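Side-chain contacts in NEQ263 (Nanoarchaeum equitans Kin4-M, PDB 5BN3), which probably binds ATP as one of the two subunit types of the NeqA-NeqB ATP synthase catalytic core complex: residues B[201-206]-B[229-234]; B[233-238]-B[253-258]. All coordinates share one frame; numbering follows the deposited sequence.

Contact 1 of 2, residues B[201-206]-B[229-234]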
ATOM      1  N   TYR B 201      -8.239  12.925  28.128  1.00 33.66           N
ATOM      2  CA  TYR B 201      -8.017  13.390  29.497  1.00 39.16           C
ATOM      3  C   TYR B 201      -8.200  12.273  30.524  1.00 32.40           C
ATOM      4  O   TYR B 201      -7.666  12.348  31.629  1.00 34.13           O
ATOM      5  CB  TYR B 201      -8.939  14.571  29.829  1.00 35.20           C
ATOM      6  CG  TYR B 201      -8.415  15.912  29.369  1.00 42.39           C
ATOM      7  CD1 TYR B 201      -7.321  15.999  28.519  1.00 41.54           C
ATOM      8  CD2 TYR B 201      -9.000  17.093  29.803  1.00 48.59           C
ATOM      9  CE1 TYR B 201      -6.836  17.224  28.104  1.00 38.97           C
ATOM     10  CE2 TYR B 201      -8.519  18.322  29.395  1.00 35.85           C
ATOM     11  CZ  TYR B 201      -7.438  18.381  28.547  1.00 47.65           C
ATOM     12  OH  TYR B 201      -6.955  19.603  28.136  1.00 42.16           O
ATOM     13  N   THR B 202      -8.948  11.238  30.152  1.00 33.45           N
ATOM     14  CA  THR B 202      -9.222  10.120  31.062  1.00 34.68           C
ATOM     15  C   THR B 202      -7.959   9.493  31.672  1.00 35.40           C
ATOM     16  O   THR B 202      -7.860   9.391  32.894  1.00 34.68           O
ATOM     17  CB  THR B 202     -10.103   9.031  30.397  1.00 39.01           C
ATOM     18  OG1 THR B 202     -11.332   9.617  29.954  1.00 35.82           O
ATOM     19  CG2 THR B 202     -10.399   7.911  31.372  1.00 37.16           C
ATOM     20  N   PRO B 203      -6.985   9.083  30.834  1.00 33.20           N
ATOM     21  CA  PRO B 203      -5.804   8.496  31.472  1.00 35.46           C
ATOM     22  C   PRO B 203      -4.963   9.542  32.197  1.00 35.37           C
ATOM     23  O   PRO B 203      -4.223   9.185  33.108  1.00 32.52           O
ATOM     24  CB  PRO B 203      -5.019   7.918  30.290  1.00 33.97           C
ATOM     25  CG  PRO B 203      -5.419   8.768  29.131  1.00 29.27           C
ATOM     26  CD  PRO B 203      -6.869   9.078  29.361  1.00 29.76           C
ATOM     27  N   ARG B 204      -5.071  10.806  31.797  1.00 33.03           N
ATOM     28  CA  ARG B 204      -4.283  11.870  32.417  1.00 33.14           C
ATOM     29  C   ARG B 204      -4.749  12.211  33.832  1.00 29.20           C
ATOM     30  O   ARG B 204      -3.926  12.409  34.728  1.00 33.47           O
ATOM     31  CB  ARG B 204      -4.275  13.121  31.528  1.00 36.35           C
ATOM     32  CG  ARG B 204      -3.373  12.999  30.302  1.00 35.49           C
ATOM     33  CD  ARG B 204      -3.469  14.218  29.398  1.00 40.06           C
ATOM     34  NE  ARG B 204      -2.399  14.241  28.400  1.00 40.32           N
ATOM     35  CZ  ARG B 204      -2.471  13.658  27.208  1.00 39.83           C
ATOM     36  NH1 ARG B 204      -3.568  13.005  26.852  1.00 34.54           N
ATOM     37  NH2 ARG B 204      -1.446  13.729  26.371  1.00 43.54           N
ATOM     38  N   VAL B 205      -6.062  12.279  34.039  1.00 32.25           N
ATOM     39  CA  VAL B 205      -6.578  12.546  35.380  1.00 34.89           C
ATOM     40  C   VAL B 205      -6.352  11.337  36.289  1.00 35.88           C
ATOM     41  O   VAL B 205      -6.073  11.490  37.476  1.00 34.35           O
ATOM     42  CB  VAL B 205      -8.079  12.976  35.379  1.00 43.56           C
ATOM     43  CG1 VAL B 205      -8.313  14.104  34.390  1.00 38.14           C
ATOM     44  CG2 VAL B 205      -8.989  11.810  35.047  1.00 51.87           C
ATOM     45  N   ALA B 206      -6.449  10.139  35.718  1.00 34.51           N
ATOM     46  CA  ALA B 206      -6.233   8.908  36.472  1.00 32.81           C
ATOM     47  C   ALA B 206      -4.785   8.785  36.937  1.00 30.34           C
ATOM     48  O   ALA B 206      -4.516   8.364  38.066  1.00 33.88           O
ATOM     49  CB  ALA B 206      -6.619   7.704  35.631  1.00 33.45           C
ATOM     50  N   THR B 229      -6.397   1.639  22.036  1.00 31.07           N
ATOM     51  CA  THR B 229      -6.740   1.837  20.632  1.00 33.19           C
ATOM     52  C   THR B 229      -7.818   2.914  20.495  1.00 33.15           C
ATOM     53  O   THR B 229      -7.815   3.687  19.536  1.00 33.68           O
ATOM     54  CB  THR B 229      -7.187   0.523  19.967  1.00 44.56           C
ATOM     55  OG1 THR B 229      -6.138  -0.447  20.086  1.00 43.79           O
ATOM     56  CG2 THR B 229      -7.477   0.745  18.497  1.00 43.50           C
ATOM     57  N   ASN B 230      -8.732   2.968  21.462  1.00 25.61           N
ATOM     58  CA  ASN B 230      -9.730   4.033  21.500  1.00 33.57           C
ATOM     59  C   ASN B 230      -9.095   5.374  21.843  1.00 28.32           C
ATOM     60  O   ASN B 230      -9.539   6.416  21.366  1.00 34.70           O
ATOM     61  CB  ASN B 230     -10.833   3.721  22.513  1.00 30.07           C
ATOM     62  CG  ASN B 230     -11.680   2.537  22.110  1.00 31.86           C
ATOM     63  OD1 ASN B 230     -11.755   2.180  20.934  1.00 33.63           O
ATOM     64  ND2 ASN B 230     -12.332   1.919  23.089  1.00 38.79           N
ATOM     65  N   TYR B 231      -8.065   5.344  22.685  1.00 31.36           N
ATOM     66  CA  TYR B 231      -7.334   6.557  23.032  1.00 30.08           C
ATOM     67  C   TYR B 231      -6.649   7.155  21.810  1.00 35.21           C
ATOM     68  O   TYR B 231      -6.725   8.360  21.567  1.00 31.67           O
ATOM     69  CB  TYR B 231      -6.299   6.286  24.131  1.00 30.89           C
ATOM     70  CG  TYR B 231      -5.407   7.477  24.387  1.00 33.10           C
ATOM     71  CD1 TYR B 231      -5.801   8.488  25.248  1.00 33.49           C
ATOM     72  CD2 TYR B 231      -4.183   7.604  23.746  1.00 28.14           C
ATOM     73  CE1 TYR B 231      -4.997   9.587  25.474  1.00 35.58           C
ATOM     74  CE2 TYR B 231      -3.376   8.699  23.962  1.00 34.56           C
ATOM     75  CZ  TYR B 231      -3.789   9.687  24.823  1.00 45.47           C
ATOM     76  OH  TYR B 231      -2.978  10.775  25.041  1.00 38.95           O
ATOM     77  N   ALA B 232      -5.960   6.310  21.052  1.00 28.62           N
ATOM     78  CA  ALA B 232      -5.299   6.755  19.834  1.00 28.85           C
ATOM     79  C   ALA B 232      -6.301   7.332  18.837  1.00 32.22           C
ATOM     80  O   ALA B 232      -5.999   8.294  18.132  1.00 31.99           O
ATOM     81  CB  ALA B 232      -4.525   5.612  19.209  1.00 37.26           C
ATOM     82  N   ASP B 233      -7.490   6.735  18.783  1.00 29.48           N
ATOM     83  CA  ASP B 233      -8.542   7.187  17.879  1.00 31.65           C
ATOM     84  C   ASP B 233      -8.992   8.602  18.235  1.00 30.17           C
ATOM     85  O   ASP B 233      -9.210   9.437  17.356  1.00 33.08           O
ATOM     86  CB  ASP B 233      -9.732   6.225  17.932  1.00 34.49           C
ATOM     87  CG  ASP B 233     -10.853   6.629  16.995  1.00 52.70           C
ATOM     88  OD1 ASP B 233     -11.665   7.502  17.373  1.00 47.21           O
ATOM     89  OD2 ASP B 233     -10.934   6.072  15.878  1.00 43.32           O
ATOM     90  N   ALA B 234      -9.129   8.864  19.528  1.00 28.66           N
ATOM     91  CA  ALA B 234      -9.514  10.186  20.002  1.00 38.60           C
ATOM     92  C   ALA B 234      -8.424  11.213  19.708  1.00 40.64           C
ATOM     93  O   ALA B 234      -8.718  12.349  19.331  1.00 34.07           O
ATOM     94  CB  ALA B 234      -9.821  10.142  21.484  1.00 34.38           C
TER
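Pro203 sets CG obliquely against the CD1-CE1 side of the Tyr231 ring, 3.8 Å from Tyr231 CE1. The pair joins two successive helices of the P-loop NTPase-like nucleotide-binding domain: helix 196-215, which makes the crossover from strand 185-190 to strand 220-226, and helix 228-241, which follows that strand. Tyr231 spans the gap because its CG stands anti to the backbone N (chi1 173°), carrying the ring out from its helix toward Pro203 and Arg204. Around Pro203 the helix is kinked, neither the N of Pro203 nor that of Arg204 bonding to the turn before. Pro203 and Tyr231 are both buried, with Ile262 of helix 255-263 touching each. At the far end of the ring, the extended Arg204 side chain brings NH1 in at the ring edge, in the ring plane. The Tyr231 hydroxyl probably hydrogen-bonds Asp258 too; a phenylalanine here would probably cost Arg204 NH1 its bond across the contact, and probably the aspartate a partner as well. Arg204 NH1, which also bonds Ile200 O, donates to Tyr231 OH over 2.9 Å in a bent bond (138°), with the oxygen tilted 28° out of the guanidinium plane.

Contact 2 of 2, residues B[233-238]-B[253-258]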
ATOM      1  N   ASP B 233      -7.490   6.735  18.783  1.00 29.48           N
ATOM      2  CA  ASP B 233      -8.542   7.187  17.879  1.00 31.65           C
ATOM      3  C   ASP B 233      -8.992   8.602  18.235  1.00 30.17           C
ATOM      4  O   ASP B 233      -9.210   9.437  17.356  1.00 33.08           O
ATOM      5  CB  ASP B 233      -9.732   6.225  17.932  1.00 34.49           C
ATOM      6  CG  ASP B 233     -10.853   6.629  16.995  1.00 52.70           C
ATOM      7  OD1 ASP B 233     -11.665   7.502  17.373  1.00 47.21           O
ATOM      8  OD2 ASP B 233     -10.934   6.072  15.878  1.00 43.32           O
ATOM      9  N   ALA B 234      -9.129   8.864  19.528  1.00 28.66           N
ATOM     10  CA  ALA B 234      -9.514  10.186  20.002  1.00 38.60           C
ATOM     11  C   ALA B 234      -8.424  11.213  19.708  1.00 40.64           C
ATOM     12  O   ALA B 234      -8.718  12.349  19.331  1.00 34.07           O
ATOM     13  CB  ALA B 234      -9.821  10.142  21.484  1.00 34.38           C
ATOM     14  N   LEU B 235      -7.167  10.813  19.882  1.00 31.63           N
ATOM     15  CA  LEU B 235      -6.038  11.691  19.591  1.00 31.37           C
ATOM     16  C   LEU B 235      -5.998  12.058  18.111  1.00 38.58           C
ATOM     17  O   LEU B 235      -5.689  13.195  17.751  1.00 33.74           O
ATOM     18  CB  LEU B 235      -4.717  11.031  20.006  1.00 39.12           C
ATOM     19  CG  LEU B 235      -3.522  11.978  20.135  1.00 46.87           C
ATOM     20  CD1 LEU B 235      -3.700  12.883  21.342  1.00 37.25           C
ATOM     21  CD2 LEU B 235      -2.204  11.218  20.221  1.00 43.01           C
ATOM     22  N   ARG B 236      -6.316  11.090  17.258  1.00 31.40           N
ATOM     23  CA  ARG B 236      -6.358  11.316  15.818  1.00 28.87           C
ATOM     24  C   ARG B 236      -7.501  12.252  15.453  1.00 32.77           C
ATOM     25  O   ARG B 236      -7.382  13.071  14.539  1.00 34.74           O
ATOM     26  CB  ARG B 236      -6.514   9.984  15.080  1.00 31.14           C
ATOM     27  CG  ARG B 236      -6.681  10.115  13.576  1.00 31.33           C
ATOM     28  CD  ARG B 236      -6.675   8.753  12.902  1.00 30.51           C
ATOM     29  NE  ARG B 236      -7.763   7.899  13.378  1.00 32.46           N
ATOM     30  CZ  ARG B 236      -7.919   6.624  13.034  1.00 38.25           C
ATOM     31  NH1 ARG B 236      -7.056   6.048  12.210  1.00 32.67           N
ATOM     32  NH2 ARG B 236      -8.933   5.927  13.518  1.00 37.74           N
ATOM     33  N   GLU B 237      -8.610  12.122  16.169  1.00 31.23           N
ATOM     34  CA  GLU B 237      -9.767  12.970  15.930  1.00 37.61           C
ATOM     35  C   GLU B 237      -9.412  14.435  16.183  1.00 38.28           C
ATOM     36  O   GLU B 237      -9.734  15.313  15.381  1.00 44.20           O
ATOM     37  CB  GLU B 237     -10.930  12.528  16.816  1.00 40.07           C
ATOM     38  CG  GLU B 237     -12.212  13.277  16.543  1.00 50.51           C
ATOM     39  CD  GLU B 237     -13.406  12.676  17.250  1.00 56.28           C
ATOM     40  OE1 GLU B 237     -13.272  11.588  17.857  1.00 54.21           O
ATOM     41  OE2 GLU B 237     -14.487  13.292  17.196  1.00 53.07           O
ATOM     42  N   ILE B 238      -8.729  14.680  17.298  1.00 35.64           N
ATOM     43  CA  ILE B 238      -8.273  16.018  17.657  1.00 34.84           C
ATOM     44  C   ILE B 238      -7.200  16.516  16.695  1.00 43.68           C
ATOM     45  O   ILE B 238      -7.232  17.668  16.259  1.00 44.65           O
ATOM     46  CB  ILE B 238      -7.730  16.040  19.099  1.00 38.64           C
ATOM     47  CG1 ILE B 238      -8.832  15.618  20.071  1.00 37.15           C
ATOM     48  CG2 ILE B 238      -7.193  17.417  19.457  1.00 42.49           C
ATOM     49  CD1 ILE B 238      -8.389  15.530  21.507  1.00 38.47           C
ATOM     50  N   ALA B 253       1.719  12.419  13.859  1.00 34.97           N
ATOM     51  CA  ALA B 253       3.139  12.088  13.817  1.00 40.59           C
ATOM     52  C   ALA B 253       3.750  11.890  15.202  1.00 39.71           C
ATOM     53  O   ALA B 253       4.736  11.166  15.357  1.00 37.59           O
ATOM     54  CB  ALA B 253       3.888  13.168  13.067  1.00 47.68           C
ATOM     55  N   TYR B 254       3.165  12.540  16.203  1.00 36.58           N
ATOM     56  CA  TYR B 254       3.679  12.488  17.567  1.00 33.97           C
ATOM     57  C   TYR B 254       3.005  11.410  18.419  1.00 37.51           C
ATOM     58  O   TYR B 254       3.062  11.469  19.644  1.00 34.34           O
ATOM     59  CB  TYR B 254       3.516  13.855  18.237  1.00 43.93           C
ATOM     60  CG  TYR B 254       2.128  14.433  18.104  1.00 41.14           C
ATOM     61  CD1 TYR B 254       1.120  14.086  18.992  1.00 39.18           C
ATOM     62  CD2 TYR B 254       1.827  15.333  17.095  1.00 48.93           C
ATOM     63  CE1 TYR B 254      -0.146  14.613  18.873  1.00 49.44           C
ATOM     64  CE2 TYR B 254       0.570  15.865  16.971  1.00 43.46           C
ATOM     65  CZ  TYR B 254      -0.415  15.503  17.859  1.00 51.64           C
ATOM     66  OH  TYR B 254      -1.676  16.035  17.734  1.00 49.09           O
ATOM     67  N   LEU B 255       2.373  10.430  17.773  1.00 36.64           N
ATOM     68  CA  LEU B 255       1.648   9.382  18.497  1.00 32.06           C
ATOM     69  C   LEU B 255       2.522   8.649  19.516  1.00 26.54           C
ATOM     70  O   LEU B 255       2.095   8.413  20.644  1.00 30.42           O
ATOM     71  CB  LEU B 255       1.005   8.384  17.526  1.00 34.10           C
ATOM     72  CG  LEU B 255       0.204   7.252  18.179  1.00 33.31           C
ATOM     73  CD1 LEU B 255      -0.883   7.817  19.077  1.00 35.18           C
ATOM     74  CD2 LEU B 255      -0.404   6.330  17.136  1.00 33.64           C
ATOM     75  N   TYR B 256       3.746   8.308  19.124  1.00 28.47           N
ATOM     76  CA  TYR B 256       4.684   7.656  20.034  1.00 36.81           C
ATOM     77  C   TYR B 256       4.930   8.516  21.267  1.00 34.74           C
ATOM     78  O   TYR B 256       4.877   8.032  22.398  1.00 26.42           O
ATOM     79  CB  TYR B 256       6.011   7.377  19.321  1.00 32.24           C
ATOM     80  CG  TYR B 256       7.112   6.857  20.225  1.00 30.83           C
ATOM     81  CD1 TYR B 256       7.979   7.730  20.874  1.00 30.21           C
ATOM     82  CD2 TYR B 256       7.297   5.496  20.414  1.00 34.91           C
ATOM     83  CE1 TYR B 256       8.985   7.262  21.695  1.00 30.97           C
ATOM     84  CE2 TYR B 256       8.306   5.017  21.232  1.00 26.61           C
ATOM     85  CZ  TYR B 256       9.143   5.905  21.869  1.00 40.08           C
ATOM     86  OH  TYR B 256      10.148   5.442  22.685  1.00 35.58           O
ATOM     87  N   THR B 257       5.213   9.793  21.041  1.00 32.31           N
ATOM     88  CA  THR B 257       5.529  10.709  22.131  1.00 26.01           C
ATOM     89  C   THR B 257       4.331  10.913  23.061  1.00 29.66           C
ATOM     90  O   THR B 257       4.488  10.981  24.277  1.00 35.22           O
ATOM     91  CB  THR B 257       6.038  12.060  21.589  1.00 33.20           C
ATOM     92  OG1 THR B 257       7.211  11.836  20.797  1.00 36.61           O
ATOM     93  CG2 THR B 257       6.385  13.005  22.726  1.00 31.45           C
ATOM     94  N   ASP B 258       3.134  10.991  22.489  1.00 28.74           N
ATOM     95  CA  ASP B 258       1.936  11.166  23.301  1.00 30.10           C
ATOM     96  C   ASP B 258       1.626   9.921  24.130  1.00 31.40           C
ATOM     97  O   ASP B 258       1.279  10.026  25.306  1.00 34.55           O
ATOM     98  CB  ASP B 258       0.740  11.540  22.430  1.00 35.75           C
ATOM     99  CG  ASP B 258      -0.499  11.823  23.245  1.00 53.27           C
ATOM    100  OD1 ASP B 258      -0.699  12.990  23.645  1.00 39.19           O
ATOM    101  OD2 ASP B 258      -1.272  10.879  23.499  1.00 46.25           O
TER
HETATM  102  O   HOH W   1      -3.929  15.492  18.820  1.00 53.06           O
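Leu235 carries the apolar part of this contact, its CD2 methyl meeting three side chains of 253-258. CD2 lies 3.8 Å from Leu255 CD1, one methyl against another. It approaches the Tyr254 ring obliquely, 4.2 Å from Tyr254 CE1. Asp258 reaches in from the opposite direction, and its OD2 sits 3.4 Å from Leu235 CD2 in a van der Waals contact between methyl and carboxylate; CD1 of the same leucine rests near both carboxylate oxygens. The carboxylate is held from the other helices by Arg204 and probably by Tyr231. Pro252 adds a further apolar neighbour to Leu235.

The contact packs helix 228-241 against the start of helix 255-263, two consecutive helices of the P-loop NTPase-like nucleotide-binding domain, joined by a loop, with Tyr254 at the N-cap position. Glu237 and Arg236 form salt bridges to Arg351 and Glu342 of one alpha-chain subunit, while Tyr256 hydrogen-bonds Gly251 O of the other neighbouring alpha-chain subunit.

Polar linkage runs through water. One water donates to Leu235 O at 3.1 Å and lies 2.6 Å from Tyr254 OH, in the plane of the ring at its edge. With CG between the backbone N and the carbonyl carbon (chi1 50°), the Tyr254 ring reaches back toward helix 228-241, where its OH meets the water and Glu244.

Within helix 228-241, Arg236 NH2 makes a salt bridge to Asp233 OD2 at 3.1 Å. The oxygen lies near the guanidinium plane, whereas the nitrogen approaches from above the carboxylate, 40° out of its plane.

Contact 2 begins on the segment where contact 1 ends, the order along the chain being 201-206, 229-234, 233-238, 253-258; their centres are about 10 Å apart, and they share Asp233 and Ala234 on helix 228-241. That helix presents Tyr231 to helix 196-215 in contact 1 and, one turn on, Leu235 to helix 255-263 in contact 2. Asp258 of contact 2 pairs with Arg204 of contact 1, linking helix 255-263 to helix 196-215, and probably, through Tyr231, to helix 228-241. These helices of the nucleotide-binding domain lie away from the annotated ADP-binding residue, while residues of these same segments touch alpha-chain subunits, so the contacts adjoin the subunit interfaces of the six-chain assembly.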